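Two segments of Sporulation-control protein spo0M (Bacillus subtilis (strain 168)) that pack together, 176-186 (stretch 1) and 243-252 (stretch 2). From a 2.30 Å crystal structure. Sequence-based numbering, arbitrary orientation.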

# COMPACT_ATOMS: atom_id res chain seq x y z
N GLY A 176 2.15 -28.37 -26.00
CA GLY A 176 3.52 -28.84 -26.09
C GLY A 176 4.51 -27.69 -25.99
O GLY A 176 5.52 -27.79 -25.29
N TYR A 177 4.20 -26.57 -26.64
CA TYR A 177 5.12 -25.43 -26.64
C TYR A 177 5.35 -24.93 -25.22
O TYR A 177 6.49 -24.78 -24.75
N TYR A 178 4.25 -24.72 -24.51
CA TYR A 178 4.38 -24.13 -23.19
C TYR A 178 4.87 -25.15 -22.15
O TYR A 178 5.63 -24.78 -21.26
N ARG A 179 4.54 -26.43 -22.32
CA ARG A 179 5.18 -27.49 -21.52
C ARG A 179 6.69 -27.47 -21.68
O ARG A 179 7.44 -27.64 -20.71
N GLN A 180 7.14 -27.25 -22.91
CA GLN A 180 8.56 -27.20 -23.17
C GLN A 180 9.15 -25.96 -22.49
O GLN A 180 10.27 -26.00 -21.99
N MET A 181 8.38 -24.88 -22.46
CA MET A 181 8.83 -23.65 -21.78
C MET A 181 8.94 -23.69 -20.25
O MET A 181 9.89 -23.15 -19.66
N LEU A 182 7.94 -24.27 -19.59
CA LEU A 182 7.87 -24.17 -18.14
C LEU A 182 7.01 -25.26 -17.49
O LEU A 182 6.20 -25.92 -18.15
N ASP A 183 7.19 -25.45 -16.19
CA ASP A 183 6.28 -26.32 -15.46
C ASP A 183 5.03 -25.55 -15.02
O ASP A 183 3.90 -26.06 -15.08
N GLU A 184 5.20 -24.29 -14.60
CA GLU A 184 4.01 -23.47 -14.45
C GLU A 184 4.33 -21.99 -14.46
O GLU A 184 5.46 -21.59 -14.20
N LEU A 185 3.28 -21.21 -14.74
CA LEU A 185 3.31 -19.76 -14.80
C LEU A 185 2.58 -19.10 -13.60
O LEU A 185 1.55 -19.58 -13.17
N GLU A 186 3.13 -18.02 -13.06
CA GLU A 186 2.52 -17.31 -11.95
C GLU A 186 2.32 -15.86 -12.32
O GLU A 186 3.27 -15.21 -12.77
N LEU A 243 0.83 -10.60 -24.52
CA LEU A 243 1.13 -11.61 -23.51
C LEU A 243 2.04 -12.70 -24.09
O LEU A 243 3.02 -13.12 -23.44
N GLU A 244 1.75 -13.14 -25.31
CA GLU A 244 2.61 -14.10 -26.03
C GLU A 244 4.07 -13.58 -26.13
O GLU A 244 5.03 -14.31 -25.84
N GLU A 245 4.21 -12.31 -26.52
CA GLU A 245 5.53 -11.67 -26.57
C GLU A 245 6.25 -11.63 -25.22
O GLU A 245 7.45 -11.90 -25.15
N ILE A 246 5.52 -11.23 -24.17
CA ILE A 246 6.08 -11.18 -22.83
C ILE A 246 6.58 -12.56 -22.40
O ILE A 246 7.69 -12.69 -21.87
N LEU A 247 5.77 -13.58 -22.65
CA LEU A 247 6.14 -14.95 -22.29
C LEU A 247 7.31 -15.48 -23.14
O LEU A 247 8.01 -16.40 -22.70
N ASP A 248 7.54 -14.89 -24.32
CA ASP A 248 8.58 -15.44 -25.20
C ASP A 248 9.95 -15.33 -24.56
O ASP A 248 10.85 -16.10 -24.90
N GLN A 249 10.11 -14.44 -23.60
CA GLN A 249 11.42 -14.29 -23.01
C GLN A 249 11.81 -15.48 -22.15
O GLN A 249 12.95 -15.57 -21.70
N TYR A 250 10.85 -16.37 -21.90
CA TYR A 250 11.09 -17.58 -21.11
C TYR A 250 11.36 -18.82 -21.98
O TYR A 250 11.72 -19.89 -21.47
N ALA A 251 11.25 -18.68 -23.30
CA ALA A 251 11.44 -19.85 -24.19
C ALA A 251 12.90 -20.27 -24.15
O ALA A 251 13.21 -21.46 -24.22
N GLU A 252 13.77 -19.27 -23.98
CA GLU A 252 15.20 -19.48 -23.75
C GLU A 252 15.51 -20.65 -22.82
O GLU A 252 16.65 -21.15 -22.79

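The contact between 176-186 and 243-252 is a small, largely apolar one, burying 396 Å² in all, with Met181 and Leu247 contributing the largest areas and no hydrogen bond crossing from one stretch to the other. Helix 176-181 and the helix that opens stretch 2 run at 34° to each other, but their axes come no closer than 12.7 Å, and side chains bridge the space between them; the backbones draw nearest where the CA atoms of Met181 and Ala251 lie 5.2 Å apart.

Met181 (chi1 t, chi2 t, chi3 p) has its CA-to-CB bond sideways to stretch 2, and its sulfur lies among Leu247, Tyr250 and Ala251. Its SD sits 3.5 Å from Leu247 O and 3.7 Å from Tyr250 CB, while its CE lies 4.2 Å from Leu247 CB. Leu247 O is not left without a partner by this sulfur contact, since it accepts the backbone N of Tyr250 at 3.0 Å.

Leu247 (m, t) points toward stretch 1 and is met by three of its side chains. Besides Met181, Leu185 (t, p), at the start of a strand, brings its CD1 to 3.9 Å from Leu247 CD2, and Tyr178 places its CE1 4.3 Å from Leu247 CD1. The leucine thus links the helix of stretch 1 to the strand that follows it.

Both tyrosines of stretch 1 set out sideways and reach the other stretch with their ends. Tyr178 (chi1 m) is buried, and its OH lies 3.8 Å from Glu244 CG, against the aliphatic part of that glutamate (t, t). Tyr177 takes the t rotamer instead, and its OH comes 3.6 Å from Ala251 CB. Tyr177 OH is also 4.0 Å from Asp248 OD1, too far for a hydrogen bond; the Asp248 CA-to-CB bond points away, though the end of the side chain (chi1 t) comes nearer.

Tyr250 (chi1 m) starts toward stretch 1, so its CB meets Met181 SD, but its ring then leads away. The CA-to-CB bond of Ala251 lies sideways, and its CB is the atom near Tyr177 OH. Leu182 (p, p), the first residue after the helix to leave helical phi/psi, also points toward stretch 2, yet Leu182 CD2 comes no nearer than 5.3 Å, to Tyr250 CB. Gln249 (chi1 p) points away and turns back on its own stretch, its NE2 donating to Ile246 O at 3.1 Å. No polar group bonds across the contact, which rests on van der Waals packing around Met181 and Leu247.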

# COMPACT_ATOMS: atom_id res chain seq x y z
CB TYR A 177 4.57 -24.28 -27.49
CG TYR A 177 5.54 -23.12 -27.61
CD1 TYR A 177 6.82 -23.32 -28.10
CD2 TYR A 177 5.20 -21.82 -27.20
CE1 TYR A 177 7.72 -22.29 -28.22
CE2 TYR A 177 6.10 -20.78 -27.31
CZ TYR A 177 7.36 -21.02 -27.82
OH TYR A 177 8.29 -20.00 -27.94
CB TYR A 178 3.06 -23.44 -22.82
CG TYR A 178 2.97 -22.10 -23.57
CD1 TYR A 178 4.02 -21.19 -23.51
CD2 TYR A 178 1.89 -21.79 -24.39
CE1 TYR A 178 3.98 -19.97 -24.20
CE2 TYR A 178 1.85 -20.57 -25.08
CZ TYR A 178 2.90 -19.68 -24.98
OH TYR A 178 2.85 -18.49 -25.66
CB ARG A 179 4.65 -28.86 -21.91
CG ARG A 179 3.19 -29.06 -21.51
CD ARG A 179 2.73 -30.51 -21.70
NE ARG A 179 1.40 -30.69 -21.14
CZ ARG A 179 0.27 -30.68 -21.85
NH1 ARG A 179 0.33 -30.53 -23.17
NH2 ARG A 179 -0.90 -30.84 -21.24
CB GLN A 180 8.83 -27.18 -24.68
CG GLN A 180 10.24 -27.54 -25.03
CD GLN A 180 10.52 -29.01 -24.84
OE1 GLN A 180 11.51 -29.38 -24.20
NE2 GLN A 180 9.66 -29.87 -25.40
CB MET A 181 7.88 -22.50 -22.13
CG MET A 181 8.26 -21.18 -21.47
SD MET A 181 7.38 -19.75 -22.14
CE MET A 181 5.83 -19.82 -21.31
CB LEU A 182 7.34 -22.79 -17.75
CG LEU A 182 6.14 -22.19 -18.50
CD1 LEU A 182 4.82 -22.92 -18.19
CD2 LEU A 182 5.98 -20.74 -18.08
CB ASP A 183 7.02 -26.95 -14.30
CG ASP A 183 8.11 -27.87 -14.78
OD1 ASP A 183 8.07 -28.22 -15.98
OD2 ASP A 183 9.01 -28.23 -14.00
CB GLU A 184 3.23 -23.88 -13.16
CG GLU A 184 3.90 -23.53 -11.85
CD GLU A 184 5.07 -24.44 -11.51
OE1 GLU A 184 4.96 -25.66 -11.71
OE2 GLU A 184 6.12 -23.95 -11.06
CB LEU A 185 2.67 -19.30 -16.11
CG LEU A 185 2.46 -17.81 -16.28
CD1 LEU A 185 3.79 -17.11 -16.46
CD2 LEU A 185 1.52 -17.57 -17.44
CB GLU A 186 3.39 -17.40 -10.70
CG GLU A 186 3.40 -18.77 -10.00
CD GLU A 186 4.43 -19.73 -10.59
OE1 GLU A 186 5.45 -19.30 -11.18
OE2 GLU A 186 4.21 -20.94 -10.44
CB LEU A 243 -0.18 -12.19 -22.95
CG LEU A 243 -0.93 -11.11 -22.14
CD1 LEU A 243 -2.32 -11.54 -21.77
CD2 LEU A 243 -0.12 -10.68 -20.92
CB GLU A 244 2.03 -14.38 -27.42
CG GLU A 244 2.59 -15.60 -28.13
CD GLU A 244 1.91 -15.88 -29.47
OE1 GLU A 244 1.57 -14.92 -30.19
OE2 GLU A 244 1.62 -17.06 -29.76
CB GLU A 245 5.44 -10.24 -27.13
CG GLU A 245 6.83 -9.65 -27.46
CD GLU A 245 6.79 -8.48 -28.44
OE1 GLU A 245 5.73 -8.24 -29.05
OE2 GLU A 245 7.83 -7.81 -28.60
CB ILE A 246 5.05 -10.65 -21.78
CG1 ILE A 246 4.63 -9.22 -22.12
CG2 ILE A 246 5.67 -10.70 -20.39
CD1 ILE A 246 3.53 -8.64 -21.24
CB LEU A 247 4.95 -15.90 -22.43
CG LEU A 247 3.76 -15.61 -21.53
CD1 LEU A 247 2.66 -16.62 -21.79
CD2 LEU A 247 4.19 -15.60 -20.06
CB ASP A 248 8.61 -14.71 -26.55
CG ASP A 248 9.78 -15.16 -27.44
OD1 ASP A 248 9.67 -16.23 -28.09
OD2 ASP A 248 10.82 -14.45 -27.51
CB GLN A 249 11.49 -13.03 -22.19
CG GLN A 249 10.63 -13.10 -20.94
CD GLN A 249 10.76 -11.84 -20.15
OE1 GLN A 249 11.72 -11.66 -19.40
NE2 GLN A 249 9.79 -10.93 -20.32
CB TYR A 250 9.88 -17.87 -20.19
CG TYR A 250 9.60 -16.78 -19.16
CD1 TYR A 250 10.49 -16.54 -18.12
CD2 TYR A 250 8.45 -16.00 -19.25
CE1 TYR A 250 10.26 -15.54 -17.21
CE2 TYR A 250 8.20 -14.99 -18.32
CZ TYR A 250 9.11 -14.77 -17.30
OH TYR A 250 8.90 -13.80 -16.36
CB ALA A 251 11.00 -19.55 -25.63
CB GLU A 252 15.81 -18.20 -23.16
CG GLU A 252 15.15 -16.93 -23.68
CD GLU A 252 16.16 -15.99 -24.33
OE1 GLU A 252 17.38 -16.32 -24.33
OE2 GLU A 252 15.74 -14.93 -24.84